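Local coordinates for uncharacterized protein (Streptococcus mutans, PDB 3L9A) that is of unknown function but forms the C-terminal domain of a phage-associated protein that probably cleaves cell-wall peptidoglycan through a CHAP peptidase domain, at residues 30-35 and 41-46; 47-52 and 59-64; 69-74 and 80-85. All blocks are in the same frame, centred on the assembly; numbering follows the deposited sequence. Where two conformers were deposited one is given.

Contact 1: residues 30-35 and 41-46; sequences AVLHVS and AFWVIA
His33 and Phe42 face each other as an antiparallel hydrogen-bonded pair: the nitrogen of each reaches the carbonyl of the other, His33 N to Phe42 O at 2.9 Å and Phe42 N to His33 O at 3.0 Å. A third backbone bond, from Val44 N to Val31 O, carries the pairing past the tryptophan and is fairly straight. In the non-hydrogen-bonded pairs the alpha carbons come closer, 4.5 Å for Leu32 CA to Trp43 CA, and CA-H groups turn toward carbonyl oxygens, as from Leu32 CA to Phe42 O.

Side-chain packing divides between the two faces of the sheet. On the face of Leu32, Val34, Ala41 and Trp43, the Leu32 CD2 methyl lies across Trp43 CA and CB, and Val34 CG2 meets Ala41 CB. On the face of His33 and Phe42, the Val44 CG1 methyl serves two neighbours: it touches His33 CB at 3.8 Å and sits above one face of the phenyl ring of Phe42, displaced toward the rim. Ile77 of a second subunit packs against both His33 and Phe42.

The aromatic contact is a CH-pi interaction. Trp43 directs CG away from its own N (chi1 -177°), which carries the indole past the end of the pairing, where Ala30 CB stands 3.5 Å from the centroid of the five-membered ring. That methyl lies only 19° off the ring normal, so it sits over the face, displaced toward the rim on the NE1 side, while Trp43 NE1 is bound by a glycerol that probably came from the crystallisation liquor.

Two adjacent strands running at 161° to each other and linked by a short connection define a beta hairpin, here embedded in a five-stranded mixed sheet.

Contact 2: residues 47-52 and 59-64; sequences DQENFI and IEYVEK. With NA (sodium ion), chain C.
One carboxylate oxygen, Glu49 OE2, holds both a tyrosine and a sodium ion: Tyr61 OH donates a short hydrogen bond to it at 2.6 Å, and the metal binds the same atom at 2.7 Å. The residues belong to a beta-alpha-beta crossover, in which helix 46-55 connects strand 40-43 to the parallel strand 61-66 across a mixed sheet. Their contact ties the helix to the arriving edge strand, which is only weakly bonded at this point.

The geometry of the glutamate sets up the hydroxyl bond. Glu49 swings CG opposite its backbone N (chi1 -179°) and is fully extended beyond, so its carboxylate projects well off the helix. The tyrosine hydroxyl approaches the anti lone pair of OE2, the one turned from the other oxygen. Seen from the ring, OE2 lies at the edge and in plane, although the carboxylate and phenol planes are 60° apart. As whole chains, the two side chains cross at about a right angle.

Two waters also bind the sodium, and the oxygen of water 2 lies 2.3 Å from the ion. Water 1 in addition donates a hydrogen bond to Glu49 OE1, so OE1 joins the site only through that water, while OE2 binds the metal directly. The carboxylate's charge probably favours the sodium. Further support comes from the same chain, where Lys53 NZ is hydrogen-bonded to Tyr61 OH and the Phe12 ring stacks on that of Tyr61.

A second, apolar part of the contact joins Ile52 and Ile59, which aim their side chains at each other from helix and loop; Phe12 and His33 of the sheet touch both. The branches that meet are methyls: Ile52 CG2 rests 3.8 Å from Ile59 CD1.

Contact 3: residues 69-74 and 80-85; sequences AFLQRI and VKFEGK
Phe82 carries its ring into the groove between Leu71 and Ile74, two residues spaced three apart on helix 68-78. Leu71 meets it with both branches, as CD1 and CD2 each lie 4.0 Å from Phe82 CE1. From the Ile74 side the branched methyl takes over, with CG2 at 3.9 Å from Phe82 CZ. The same Ile74 CG2 also reaches Val80 CG2 at 3.9 Å, so one methyl bridges two residues of the segment that enters the strand.

Torsions place these groups. Ile74 has CG2 opposite its backbone N, which turns that methyl to the strand side; CG1 is opposite the carbonyl carbon, with Ile74 CD1 still 4.1 Å from Phe82 CZ. In Phe82, CG opposite the carbonyl carbon (chi1 -80°) carries the ring to the Leu71 and Ile74 side, where Ile74 CG2 and the backbone oxygen of Leu71 meet it obliquely.

In the next shell, Phe21 stands edge-to-face with Phe82, and Leu32 and Ala41 of the hairpin touch the same ring. Ile74 also packs on Phe11 and Val34, so the helix side chains cover the sheet face formed by those residues. The strand is fixed by backbone bonds to Ala41, and on its far side Lys81 NZ forms a salt bridge with Glu83 OE2 at 3.0 Å. Glu83 has a second charged partner in Arg40.

Between the two segments no hydrogen bond forms, and about 200 Å² of surface is buried. All four touching residues are buried, and the closest approaches are ordinary van der Waals distances, implying that helix 68-78 is held on strand 81-83 by burial of apolar side chains, while the polar pairs stay at the outer side of the strand.

Contact 1 forms the middle of the mixed sheet, and the other two build on it from either face. Contact 2 (centres about 7 Å apart) packs helix 46-55 onto the His33 side, where His33 CD2 meets Ile52 CD1 at 3.6 Å. Contact 3 (centres about 10 Å apart) lays helix 68-78 on the Leu32 side and adds strand 81-83 beside strand 40-43, with Ala41 O to Glu83 N at 2.8 Å, a probable hydrogen bond. Contacts 2 and 3 have centres about 15 Å apart, on opposite sides of the chain's centre. The sodium belongs to contact 2, yet Val31 CG2 of contact 1 comes within 3.8 Å of Glu49 OE1, beside the glycerol.

Contact 1: residues 30-35 and 41-46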
# COMPACT_ATOMS: atom_id res chain seq x y z
N ALA A 30 1.70 -2.57 -25.99
CA ALA A 30 1.24 -3.39 -24.87
C ALA A 30 1.01 -2.49 -23.66
O ALA A 30 1.89 -1.71 -23.27
CB ALA A 30 2.27 -4.44 -24.54
N VAL A 31 -0.18 -2.58 -23.07
CA VAL A 31 -0.48 -1.86 -21.84
C VAL A 31 -0.07 -2.74 -20.67
O VAL A 31 -0.55 -3.87 -20.53
CB VAL A 31 -1.98 -1.47 -21.76
CG1 VAL A 31 -2.30 -0.82 -20.42
CG2 VAL A 31 -2.34 -0.55 -22.94
N LEU A 32 0.84 -2.22 -19.86
CA LEU A 32 1.34 -2.93 -18.69
C LEU A 32 0.78 -2.30 -17.43
O LEU A 32 0.91 -1.08 -17.22
CB LEU A 32 2.87 -2.91 -18.65
CG LEU A 32 3.59 -3.26 -19.95
CD1 LEU A 32 5.09 -3.34 -19.71
CD2 LEU A 32 3.07 -4.56 -20.56
N HIS A 33 0.12 -3.12 -16.62
CA HIS A 33 -0.33 -2.70 -15.30
C HIS A 33 0.81 -2.91 -14.33
O HIS A 33 1.31 -4.03 -14.19
CB HIS A 33 -1.53 -3.52 -14.86
CG HIS A 33 -2.09 -3.09 -13.54
ND1 HIS A 33 -1.83 -3.76 -12.36
CD2 HIS A 33 -2.87 -2.03 -13.21
CE1 HIS A 33 -2.45 -3.14 -11.36
NE2 HIS A 33 -3.10 -2.10 -11.85
N VAL A 34 1.22 -1.83 -13.66
CA VAL A 34 2.36 -1.88 -12.75
C VAL A 34 1.87 -1.66 -11.33
O VAL A 34 1.25 -0.64 -11.03
CB VAL A 34 3.43 -0.82 -13.10
CG1 VAL A 34 4.67 -0.98 -12.22
CG2 VAL A 34 3.82 -0.88 -14.58
N SER A 35 2.17 -2.62 -10.45
CA SER A 35 1.79 -2.52 -9.05
C SER A 35 3.03 -2.57 -8.16
O SER A 35 3.52 -3.65 -7.84
CB SER A 35 0.82 -3.64 -8.66
OG SER A 35 0.54 -3.54 -7.27
N ALA A 41 4.27 -6.40 -12.42
CA ALA A 41 3.72 -5.74 -13.61
C ALA A 41 3.36 -6.82 -14.61
O ALA A 41 4.07 -7.81 -14.74
CB ALA A 41 4.73 -4.78 -14.22
N PHE A 42 2.27 -6.63 -15.33
CA PHE A 42 1.91 -7.61 -16.35
C PHE A 42 1.16 -6.96 -17.50
O PHE A 42 0.62 -5.87 -17.38
CB PHE A 42 1.15 -8.82 -15.75
CG PHE A 42 -0.30 -8.58 -15.44
CD1 PHE A 42 -1.29 -9.20 -16.21
CD2 PHE A 42 -0.69 -7.83 -14.34
CE1 PHE A 42 -2.63 -9.03 -15.91
CE2 PHE A 42 -2.04 -7.64 -14.04
CZ PHE A 42 -3.02 -8.25 -14.82
N TRP A 43 1.17 -7.66 -18.64
CA TRP A 43 0.53 -7.21 -19.86
C TRP A 43 -0.96 -7.54 -19.78
O TRP A 43 -1.35 -8.70 -19.76
CB TRP A 43 1.20 -7.91 -21.02
CG TRP A 43 0.74 -7.54 -22.40
CD1 TRP A 43 -0.17 -6.57 -22.76
CD2 TRP A 43 1.21 -8.13 -23.62
NE1 TRP A 43 -0.30 -6.54 -24.14
CE2 TRP A 43 0.53 -7.48 -24.69
CE3 TRP A 43 2.13 -9.14 -23.92
CZ2 TRP A 43 0.75 -7.83 -26.02
CZ3 TRP A 43 2.34 -9.49 -25.24
CH2 TRP A 43 1.65 -8.84 -26.27
N VAL A 44 -1.79 -6.50 -19.71
CA VAL A 44 -3.23 -6.68 -19.61
C VAL A 44 -3.88 -6.73 -20.99
O VAL A 44 -3.45 -6.04 -21.90
CB VAL A 44 -3.92 -5.56 -18.76
CG1 VAL A 44 -3.50 -5.68 -17.30
CG2 VAL A 44 -3.66 -4.15 -19.31
N ILE A 45 -4.91 -7.55 -21.12
CA ILE A 45 -5.76 -7.47 -22.30
C ILE A 45 -6.75 -6.31 -22.13
O ILE A 45 -6.95 -5.80 -21.01
CB ILE A 45 -6.50 -8.80 -22.61
CG1 ILE A 45 -7.49 -9.17 -21.49
CG2 ILE A 45 -5.50 -9.92 -22.89
CD1 ILE A 45 -8.50 -10.25 -21.90
N ALA A 46 -7.39 -5.89 -23.22
CA ALA A 46 -8.26 -4.71 -23.15
C ALA A 46 -9.33 -4.83 -22.08
O ALA A 46 -9.59 -3.87 -21.34
CB ALA A 46 -8.89 -4.42 -24.52

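Contact 2: residues 47-52 and 59-64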
# COMPACT_ATOMS: atom_id res chain seq x y z
N ASP A 47 -9.96 -5.99 -21.96
CA ASP A 47 -11.02 -6.14 -20.96
C ASP A 47 -10.49 -5.97 -19.54
O ASP A 47 -11.19 -5.47 -18.66
CB ASP A 47 -11.73 -7.49 -21.09
CG ASP A 47 -12.72 -7.55 -22.25
OD1 ASP A 47 -13.24 -6.49 -22.67
OD2 ASP A 47 -13.00 -8.67 -22.72
N GLN A 48 -9.26 -6.42 -19.31
CA GLN A 48 -8.62 -6.23 -18.00
C GLN A 48 -8.25 -4.76 -17.76
O GLN A 48 -8.46 -4.24 -16.67
CB GLN A 48 -7.38 -7.11 -17.88
CG GLN A 48 -7.68 -8.60 -17.76
CD GLN A 48 -6.40 -9.41 -17.74
OE1 GLN A 48 -5.47 -9.13 -18.50
NE2 GLN A 48 -6.34 -10.41 -16.87
N GLU A 49 -7.69 -4.11 -18.78
CA GLU A 49 -7.39 -2.69 -18.71
C GLU A 49 -8.65 -1.91 -18.30
O GLU A 49 -8.61 -1.04 -17.42
CB GLU A 49 -6.89 -2.22 -20.08
CG GLU A 49 -6.52 -0.76 -20.13
CD GLU A 49 -6.05 -0.33 -21.51
OE1 GLU A 49 -6.08 -1.15 -22.45
OE2 GLU A 49 -5.68 0.85 -21.68
N ASN A 50 -9.77 -2.23 -18.94
CA ASN A 50 -11.02 -1.55 -18.65
C ASN A 50 -11.56 -1.85 -17.26
O ASN A 50 -12.04 -0.95 -16.57
CB ASN A 50 -12.04 -1.83 -19.74
CG ASN A 50 -11.64 -1.22 -21.04
OD1 ASN A 50 -10.95 -0.19 -21.06
ND2 ASN A 50 -12.04 -1.84 -22.14
N PHE A 51 -11.44 -3.11 -16.85
CA PHE A 51 -11.82 -3.50 -15.50
C PHE A 51 -11.05 -2.69 -14.46
O PHE A 51 -11.64 -2.17 -13.51
CB PHE A 51 -11.54 -4.99 -15.31
CG PHE A 51 -11.86 -5.49 -13.93
CD1 PHE A 51 -13.10 -6.03 -13.65
CD2 PHE A 51 -10.92 -5.39 -12.90
CE1 PHE A 51 -13.40 -6.49 -12.36
CE2 PHE A 51 -11.22 -5.83 -11.61
CZ PHE A 51 -12.46 -6.38 -11.35
N ILE A 52 -9.73 -2.58 -14.64
CA ILE A 52 -8.90 -1.83 -13.72
C ILE A 52 -9.42 -0.40 -13.58
O ILE A 52 -9.47 0.12 -12.47
CB ILE A 52 -7.43 -1.85 -14.18
CG1 ILE A 52 -6.85 -3.26 -13.96
CG2 ILE A 52 -6.60 -0.81 -13.42
CD1 ILE A 52 -5.64 -3.56 -14.84
N ILE A 59 -6.41 5.75 -11.89
CA ILE A 59 -5.13 5.24 -12.36
C ILE A 59 -4.64 6.07 -13.55
O ILE A 59 -5.43 6.48 -14.41
CB ILE A 59 -5.21 3.73 -12.69
CG1 ILE A 59 -3.80 3.16 -12.87
CG2 ILE A 59 -6.12 3.46 -13.91
CD1 ILE A 59 -3.74 1.64 -12.97
N GLU A 60 -3.33 6.32 -13.59
CA GLU A 60 -2.72 7.13 -14.64
C GLU A 60 -1.90 6.31 -15.62
O GLU A 60 -1.26 5.32 -15.23
CB GLU A 60 -1.81 8.18 -14.01
CG GLU A 60 -2.53 9.24 -13.19
CD GLU A 60 -1.57 10.32 -12.74
OE1 GLU A 60 -0.84 10.08 -11.75
OE2 GLU A 60 -1.55 11.39 -13.38
N TYR A 61 -1.90 6.73 -16.88
CA TYR A 61 -0.96 6.23 -17.88
C TYR A 61 0.24 7.16 -17.82
O TYR A 61 0.26 8.22 -18.45
CB TYR A 61 -1.57 6.26 -19.28
CG TYR A 61 -2.73 5.31 -19.47
CD1 TYR A 61 -2.56 4.08 -20.10
CD2 TYR A 61 -4.01 5.65 -19.02
CE1 TYR A 61 -3.63 3.21 -20.28
CE2 TYR A 61 -5.09 4.78 -19.19
CZ TYR A 61 -4.89 3.57 -19.82
OH TYR A 61 -5.98 2.75 -19.98
N VAL A 62 1.25 6.77 -17.05
CA VAL A 62 2.32 7.73 -16.74
C VAL A 62 3.36 7.83 -17.85
O VAL A 62 4.13 8.79 -17.88
CB VAL A 62 3.01 7.41 -15.40
CG1 VAL A 62 2.02 7.49 -14.25
CG2 VAL A 62 3.67 6.04 -15.44
N GLU A 63 3.40 6.82 -18.72
CA GLU A 63 4.32 6.82 -19.85
C GLU A 63 3.69 5.99 -20.95
O GLU A 63 3.52 4.78 -20.80
CB GLU A 63 5.69 6.25 -19.45
CG GLU A 63 6.69 6.16 -20.59
CD GLU A 63 6.89 7.49 -21.28
OE1 GLU A 63 6.38 7.66 -22.40
OE2 GLU A 63 7.56 8.37 -20.69
N LYS A 64 3.39 6.64 -22.08
CA LYS A 64 2.79 5.93 -23.21
C LYS A 64 3.81 5.56 -24.30
O LYS A 64 3.44 5.01 -25.33
CB LYS A 64 1.59 6.70 -23.77
CG LYS A 64 0.44 6.85 -22.75
CD LYS A 64 -0.85 7.39 -23.36
CE LYS A 64 -0.81 8.89 -23.58
NZ LYS A 64 -2.13 9.37 -24.08
NA NA C . -5.12 2.01 -24.01
O HOH W 1 -5.98 -0.27 -25.11
O HOH W 2 -3.85 1.61 -25.93

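Contact 3: residues 69-74 and 80-85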
# COMPACT_ATOMS: atom_id res chain seq x y z
N ALA A 69 14.54 0.86 -21.23
CA ALA A 69 15.23 1.65 -20.19
C ALA A 69 14.25 2.18 -19.15
O ALA A 69 14.57 2.26 -17.96
CB ALA A 69 16.03 2.79 -20.81
N PHE A 70 13.04 2.54 -19.59
CA PHE A 70 12.01 2.99 -18.67
C PHE A 70 11.57 1.85 -17.74
O PHE A 70 11.43 2.03 -16.52
CB PHE A 70 10.83 3.56 -19.47
CG PHE A 70 9.91 4.42 -18.64
CD1 PHE A 70 8.84 3.87 -17.94
CD2 PHE A 70 10.13 5.80 -18.56
CE1 PHE A 70 8.00 4.69 -17.17
CE2 PHE A 70 9.29 6.62 -17.80
CZ PHE A 70 8.24 6.07 -17.10
N LEU A 71 11.36 0.67 -18.32
CA LEU A 71 11.00 -0.48 -17.49
C LEU A 71 12.11 -0.83 -16.50
O LEU A 71 11.83 -1.22 -15.37
CB LEU A 71 10.61 -1.69 -18.35
CG LEU A 71 9.50 -1.48 -19.39
CD1 LEU A 71 9.06 -2.83 -19.96
CD2 LEU A 71 8.31 -0.73 -18.83
N GLN A 72 13.37 -0.66 -16.90
CA GLN A 72 14.48 -0.93 -16.00
C GLN A 72 14.47 0.02 -14.80
O GLN A 72 14.80 -0.40 -13.69
CB GLN A 72 15.81 -0.87 -16.76
CG GLN A 72 17.04 -1.21 -15.88
CD GLN A 72 16.98 -2.61 -15.30
OE1 GLN A 72 16.34 -3.50 -15.86
NE2 GLN A 72 17.66 -2.83 -14.17
N ARG A 73 14.06 1.27 -15.00
CA ARG A 73 13.88 2.17 -13.86
C ARG A 73 12.81 1.65 -12.91
O ARG A 73 12.95 1.77 -11.70
CB ARG A 73 13.54 3.57 -14.34
CG ARG A 73 14.66 4.33 -14.99
CD ARG A 73 15.67 4.86 -13.97
NE ARG A 73 16.67 5.69 -14.64
CZ ARG A 73 17.99 5.55 -14.54
NH1 ARG A 73 18.53 4.63 -13.75
NH2 ARG A 73 18.77 6.37 -15.23
N ILE A 74 11.73 1.08 -13.44
CA ILE A 74 10.70 0.51 -12.60
C ILE A 74 11.29 -0.64 -11.75
O ILE A 74 10.99 -0.75 -10.56
CB ILE A 74 9.48 0.04 -13.43
CG1 ILE A 74 8.83 1.24 -14.13
CG2 ILE A 74 8.49 -0.68 -12.52
CD1 ILE A 74 7.73 0.87 -15.09
N VAL A 80 9.97 -4.41 -9.14
CA VAL A 80 8.85 -5.08 -9.78
C VAL A 80 9.31 -6.27 -10.62
O VAL A 80 10.28 -6.15 -11.38
CB VAL A 80 8.06 -4.06 -10.63
CG1 VAL A 80 7.12 -4.74 -11.60
CG2 VAL A 80 7.30 -3.11 -9.73
N LYS A 81 8.59 -7.38 -10.49
CA LYS A 81 8.75 -8.53 -11.38
C LYS A 81 7.77 -8.39 -12.55
O LYS A 81 6.56 -8.35 -12.35
CB LYS A 81 8.47 -9.83 -10.62
CG LYS A 81 8.59 -11.07 -11.51
CD LYS A 81 7.90 -12.28 -10.91
CE LYS A 81 7.61 -13.35 -11.96
NZ LYS A 81 6.34 -14.08 -11.67
N PHE A 82 8.31 -8.32 -13.76
CA PHE A 82 7.52 -8.20 -14.98
C PHE A 82 7.05 -9.56 -15.48
O PHE A 82 7.80 -10.55 -15.44
CB PHE A 82 8.32 -7.47 -16.05
CG PHE A 82 8.31 -5.97 -15.88
CD1 PHE A 82 7.45 -5.19 -16.65
CD2 PHE A 82 9.11 -5.35 -14.94
CE1 PHE A 82 7.41 -3.81 -16.47
CE2 PHE A 82 9.06 -3.97 -14.76
CZ PHE A 82 8.21 -3.20 -15.53
N GLU A 83 5.80 -9.60 -15.95
CA GLU A 83 5.17 -10.80 -16.46
C GLU A 83 4.45 -10.50 -17.78
O GLU A 83 4.19 -9.34 -18.12
CB GLU A 83 4.12 -11.33 -15.48
CG GLU A 83 4.66 -11.62 -14.09
CD GLU A 83 3.57 -12.01 -13.11
OE1 GLU A 83 2.38 -11.95 -13.46
OE2 GLU A 83 3.92 -12.39 -11.98
N GLY A 84 4.10 -11.56 -18.50
CA GLY A 84 3.26 -11.43 -19.70
C GLY A 84 1.79 -11.47 -19.34
O GLY A 84 1.40 -11.14 -18.22
N LYS A 85 0.97 -11.87 -20.31
CA LYS A 85 -0.47 -11.97 -20.09
C LYS A 85 -0.80 -13.14 -19.18
O LYS A 85 -0.04 -14.12 -19.11
CB LYS A 85 -1.21 -12.15 -21.42
CG LYS A 85 -1.09 -10.97 -22.36
CD LYS A 85 -1.82 -11.22 -23.66
CE LYS A 85 -1.73 -10.01 -24.56
NZ LYS A 85 -2.29 -10.22 -25.93